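Local structure of putative acyl-CoA N-acyltransferase (Klebsiella pneumoniae subsp. pneumoniae, 3LOD) at residues V80-P84 / Q85-Q89; A121-A124 / L125-N129. The protein probably transfers an acyl group from acyl-coenzyme A to an as yet unidentified acceptor, as a member of the GNAT acetyltransferase family. All blocks are in the same frame, centred on the assembly; numbering follows the deposited sequence.

Contact 1. Residues V80-P84 / Q85-Q89; sequences VYIDP and QHRGQ
A type I beta turn from Asp83 to His86 carries the chain out of strand 74-82 of the GNAT fold, into the loop that leads to helix 91-104. In GNAT enzymes this loop, with its Gln/Arg-x-x-Gly-x-Gly/Ala motif, typically wraps the pyrophosphate of the acyl-CoA. The run starting at Arg87-Gly88 resembles this motif only in part, which is consistent with, but does not establish, a similar role.

The turn closes through His86 N, which donates to Asp83 O at 2.7 Å. The Asp83 carboxylate holds the turn a second way, through Gln85 N. With CG anti to the backbone N (chi1 179°), the group swings beside its own carbonyl and toward the turn. Asp83 OD2 takes the backbone Gln85 N at 3.0 Å, which comes from above the carboxylate plane. Gln85 NE2 and His86 ND1 add weak bonds to the same oxygen, and OD2 lies at the edge of the imidazole, in its plane.

Arg87 reaches back to the end of the strand. Its chain is extended from CG to NE and runs alongside Pro84, whose CG sits over the centre of one guanidinium face. Arg87 CG touches Ile82 CG2 at 3.8 Å. Tyr81 is covered by Leu19, Ala22 and Leu23 of helix 14-26. Tyr81 CE1 lies 3.7 Å from Arg87 NH2, at the guanidinium edge and near its plane, with the two planes 83° apart. The guanidinium grips a single backbone oxygen side-on: Arg87 NE lies 2.8 Å and Arg87 NH2 3.0 Å from Ile82 O, which is close to the guanidinium plane.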
loop_
_atom_site.group_PDB
_atom_site.type_symbol
_atom_site.label_atom_id
_atom_site.label_comp_id
_atom_site.label_asym_id
_atom_site.label_seq_id
_atom_site.Cartn_x
_atom_site.Cartn_y
_atom_site.Cartn_z
ATOM N N VAL A 80 -2.765 -1.988 -0.734
ATOM C CA VAL A 80 -3.361 -0.806 -0.117
ATOM C C VAL A 80 -4.862 -0.769 -0.317
ATOM O O VAL A 80 -5.358 -0.862 -1.457
ATOM C CB VAL A 80 -2.728 0.479 -0.750
ATOM C CG1 VAL A 80 -3.347 1.766 -0.187
ATOM C CG2 VAL A 80 -1.253 0.445 -0.487
ATOM N N TYR A 81 -5.617 -0.560 0.748
ATOM C CA TYR A 81 -7.081 -0.523 0.643
ATOM C C TYR A 81 -7.592 0.236 1.838
ATOM O O TYR A 81 -7.017 0.098 2.943
ATOM C CB TYR A 81 -7.581 -1.927 0.770
ATOM C CG TYR A 81 -9.089 -2.096 0.805
ATOM C CD1 TYR A 81 -9.870 -1.997 -0.387
ATOM C CD2 TYR A 81 -9.743 -2.446 2.002
ATOM C CE1 TYR A 81 -11.287 -2.226 -0.352
ATOM C CE2 TYR A 81 -11.144 -2.679 2.041
ATOM C CZ TYR A 81 -11.898 -2.560 0.851
ATOM O OH TYR A 81 -13.257 -2.792 0.848
ATOM N N ILE A 82 -8.663 1.004 1.637
ATOM C CA ILE A 82 -9.413 1.685 2.708
ATOM C C ILE A 82 -10.861 1.277 2.535
ATOM O O ILE A 82 -11.430 1.438 1.427
ATOM C CB ILE A 82 -9.415 3.211 2.492
ATOM C CG1 ILE A 82 -8.003 3.795 2.412
ATOM C CG2 ILE A 82 -10.343 3.900 3.496
ATOM C CD1 ILE A 82 -7.118 3.512 3.631
ATOM N N ASP A 83 -11.460 0.734 3.604
ATOM C CA ASP A 83 -12.866 0.415 3.598
ATOM C C ASP A 83 -13.732 1.585 3.169
ATOM O O ASP A 83 -13.726 2.617 3.831
ATOM C CB ASP A 83 -13.324 0.066 4.988
ATOM C CG ASP A 83 -14.798 -0.255 5.018
ATOM O OD1 ASP A 83 -15.130 -1.388 4.618
ATOM O OD2 ASP A 83 -15.626 0.620 5.376
ATOM N N PRO A 84 -14.543 1.399 2.119
ATOM C CA PRO A 84 -15.487 2.351 1.509
ATOM C C PRO A 84 -16.214 3.335 2.458
ATOM O O PRO A 84 -16.518 4.502 2.077
ATOM C CB PRO A 84 -16.504 1.419 0.835
ATOM C CG PRO A 84 -15.576 0.344 0.294
ATOM C CD PRO A 84 -14.670 0.075 1.490
ATOM N N GLN A 85 -16.494 2.894 3.674
ATOM C CA GLN A 85 -17.249 3.758 4.568
ATOM C C GLN A 85 -16.353 4.777 5.225
ATOM O O GLN A 85 -16.866 5.693 5.877
ATOM C CB GLN A 85 -17.903 2.965 5.654
ATOM C CG GLN A 85 -19.075 2.156 5.231
ATOM C CD GLN A 85 -19.445 1.224 6.378
ATOM O OE1 GLN A 85 -20.343 1.524 7.191
ATOM N NE2 GLN A 85 -18.692 0.114 6.497
ATOM N N HIS A 86 -15.040 4.641 5.038
ATOM C CA HIS A 86 -14.100 5.532 5.693
ATOM C C HIS A 86 -13.347 6.461 4.746
ATOM O O HIS A 86 -12.556 7.316 5.175
ATOM C CB HIS A 86 -13.203 4.747 6.641
ATOM C CG HIS A 86 -13.958 4.185 7.799
ATOM N ND1 HIS A 86 -14.696 3.021 7.713
ATOM C CD2 HIS A 86 -14.186 4.686 9.042
ATOM C CE1 HIS A 86 -15.280 2.789 8.873
ATOM N NE2 HIS A 86 -14.984 3.786 9.698
ATOM N N ARG A 87 -13.658 6.328 3.457
ATOM C CA ARG A 87 -13.146 7.202 2.408
ATOM C C ARG A 87 -13.729 8.618 2.466
ATOM O O ARG A 87 -14.691 8.872 3.202
ATOM C CB ARG A 87 -13.433 6.561 1.055
ATOM C CG ARG A 87 -12.763 5.228 0.907
ATOM C CD ARG A 87 -13.170 4.578 -0.354
ATOM N NE ARG A 87 -12.602 3.241 -0.430
ATOM C CZ ARG A 87 -12.822 2.412 -1.443
ATOM N NH1 ARG A 87 -13.607 2.817 -2.437
ATOM N NH2 ARG A 87 -12.309 1.168 -1.450
ATOM N N GLY A 88 -13.152 9.541 1.695
ATOM C CA GLY A 88 -13.632 10.914 1.638
ATOM C C GLY A 88 -12.994 11.843 2.662
ATOM O O GLY A 88 -13.405 13.023 2.785
ATOM N N GLN A 89 -12.005 11.322 3.399
ATOM C CA GLN A 89 -11.401 12.064 4.522
ATOM C C GLN A 89 -9.914 11.821 4.713
ATOM O O GLN A 89 -9.415 11.865 5.847
ATOM C CB GLN A 89 -12.169 11.831 5.830
ATOM C CG GLN A 89 -12.090 10.419 6.365
ATOM C CD GLN A 89 -13.009 10.207 7.535
ATOM O OE1 GLN A 89 -13.757 9.249 7.567
ATOM N NE2 GLN A 89 -12.968 11.112 8.504
#

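Contact 2. Residues A121-A124 / L125-N129; sequences AAIA and LYTRN
Residues 121-124 and 125-129 form one continuous run, the last turns of helix 120-128. Regular i to i+4 bonds join them. Leu125 N donates to Ala121 O, Tyr126 N to Ala122 O at 3.0 Å, Thr127 N to Ile123 O, and Arg128 N to Ala124 O. Asn129 N bonds to Tyr126 O at 3.0 Å.

The Thr127 hydroxyl adds a second bond to this ladder. Its OG1 stands beside the backbone N (chi1 -42°), which turns it back along the helix, and it donates to Ile123 O at 2.6 Å. Thr127 N and Thr127 OG1 reach this oxygen from opposite faces of the carbonyl plane. Such a return of a helical threonine hydroxyl to the preceding turn satisfies a polar group within the helix itself. Ile123 and Thr127 lie side by side and point the same way, with Ile123 CG2 4.1 Å from Thr127 OG1.

Tyr126 folds its ring back over the preceding turn. Ala122 O lies 3.1 Å above one face, offset toward the rim on the CD2 side. Ala122 CB makes an apolar contact with Tyr126 CE2 at 3.9 Å. The Arg128 chain bends at chi3 (-84°), which brings one guanidinium face over Leu125 CA, 3.6 Å from its plane and offset toward its rim.

The helix packs against the sheet. Ile123 rests on Val147 of strand 146-152 and Thr115 of strand 110-116. Buried Tyr126 touches Met149 of strand 146-152 and Leu113 of strand 110-116, and its ring meets that of Tyr131. Toward helix 91-104, Arg128 makes a long, weak ion pair with Glu93.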
loop_
_atom_site.group_PDB
_atom_site.type_symbol
_atom_site.label_atom_id
_atom_site.label_comp_id
_atom_site.label_asym_id
_atom_site.label_seq_id
_atom_site.Cartn_x
_atom_site.Cartn_y
_atom_site.Cartn_z
ATOM N N ALA A 121 -9.208 5.798 -8.022
ATOM C CA ALA A 121 -8.992 6.424 -6.716
ATOM C C ALA A 121 -7.527 6.307 -6.260
ATOM O O ALA A 121 -6.917 7.296 -5.813
ATOM C CB ALA A 121 -9.914 5.852 -5.694
ATOM N N ALA A 122 -6.956 5.121 -6.416
ATOM C CA ALA A 122 -5.640 4.875 -5.907
ATOM C C ALA A 122 -4.719 5.646 -6.761
ATOM O O ALA A 122 -3.790 6.259 -6.268
ATOM C CB ALA A 122 -5.309 3.428 -6.011
ATOM N N ILE A 123 -4.952 5.601 -8.065
ATOM C CA ILE A 123 -4.000 6.187 -8.976
ATOM C C ILE A 123 -3.912 7.679 -8.691
ATOM O O ILE A 123 -2.821 8.255 -8.683
ATOM C CB ILE A 123 -4.394 5.966 -10.438
ATOM C CG1 ILE A 123 -4.040 4.537 -10.880
ATOM C CG2 ILE A 123 -3.639 6.938 -11.320
ATOM C CD1 ILE A 123 -4.691 4.117 -12.224
ATOM N N ALA A 124 -5.064 8.308 -8.447
ATOM C CA ALA A 124 -5.085 9.743 -8.149
ATOM C C ALA A 124 -4.448 10.037 -6.795
ATOM O O ALA A 124 -3.806 11.062 -6.638
ATOM C CB ALA A 124 -6.472 10.286 -8.200
ATOM N N LEU A 125 -4.642 9.159 -5.813
ATOM C CA LEU A 125 -4.005 9.380 -4.523
ATOM C C LEU A 125 -2.471 9.412 -4.706
ATOM O O LEU A 125 -1.798 10.322 -4.223
ATOM C CB LEU A 125 -4.407 8.309 -3.542
ATOM C CG LEU A 125 -3.468 8.230 -2.338
ATOM C CD1 LEU A 125 -3.685 9.425 -1.455
ATOM C CD2 LEU A 125 -3.783 7.025 -1.551
ATOM N N TYR A 126 -1.907 8.471 -5.449
ATOM C CA TYR A 126 -0.475 8.475 -5.583
ATOM C C TYR A 126 0.007 9.691 -6.303
ATOM O O TYR A 126 1.020 10.241 -5.897
ATOM C CB TYR A 126 0.028 7.227 -6.282
ATOM C CG TYR A 126 -0.421 5.967 -5.588
ATOM C CD1 TYR A 126 -0.262 5.789 -4.190
ATOM C CD2 TYR A 126 -0.992 4.948 -6.317
ATOM C CE1 TYR A 126 -0.734 4.631 -3.549
ATOM C CE2 TYR A 126 -1.439 3.778 -5.697
ATOM C CZ TYR A 126 -1.311 3.625 -4.323
ATOM O OH TYR A 126 -1.762 2.401 -3.770
ATOM N N THR A 127 -0.682 10.084 -7.377
ATOM C CA THR A 127 -0.341 11.275 -8.184
ATOM C C THR A 127 -0.340 12.548 -7.344
ATOM O O THR A 127 0.563 13.365 -7.465
ATOM C CB THR A 127 -1.326 11.473 -9.368
ATOM O OG1 THR A 127 -1.597 10.201 -9.967
ATOM C CG2 THR A 127 -0.777 12.433 -10.429
ATOM N N ARG A 128 -1.355 12.702 -6.490
ATOM C CA ARG A 128 -1.456 13.826 -5.550
ATOM C C ARG A 128 -0.258 13.870 -4.593
ATOM O O ARG A 128 0.000 14.914 -3.978
ATOM C CB ARG A 128 -2.748 13.736 -4.715
ATOM C CG ARG A 128 -3.940 14.553 -5.225
ATOM C CD ARG A 128 -5.151 14.416 -4.291
ATOM N NE ARG A 128 -5.964 13.217 -4.565
ATOM C CZ ARG A 128 -6.327 12.273 -3.677
ATOM N NH1 ARG A 128 -5.973 12.326 -2.383
ATOM N NH2 ARG A 128 -7.058 11.245 -4.092
ATOM N N ASN A 129 0.473 12.759 -4.460
ATOM C CA ASN A 129 1.619 12.706 -3.531
ATOM C C ASN A 129 2.965 12.323 -4.149
ATOM O O ASN A 129 3.810 11.681 -3.516
ATOM C CB ASN A 129 1.291 11.883 -2.287
ATOM C CG ASN A 129 0.031 12.376 -1.589
ATOM O OD1 ASN A 129 -1.053 11.801 -1.753
ATOM N ND2 ASN A 129 0.154 13.464 -0.838
#

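Contacts 1 and 2 both lie mainly at the surface, each with one buried tyrosine. Their centres are about 13 Å apart. They meet directly where Val80 CB packs on Tyr126 OH at 3.7 Å, so strand 74-82 comes up against helix 120-128. Contact 1 is a strand exit and turn, where a carboxylate and a guanidinium bond to backbone groups at the strand end and in the turn. Contact 2 is helical: main-chain bonds do most of the work, helped by one threonine hydroxyl and an alanine-tyrosine contact. The tyrosine of contact 1 packs on a helix, that of contact 2 on the sheet.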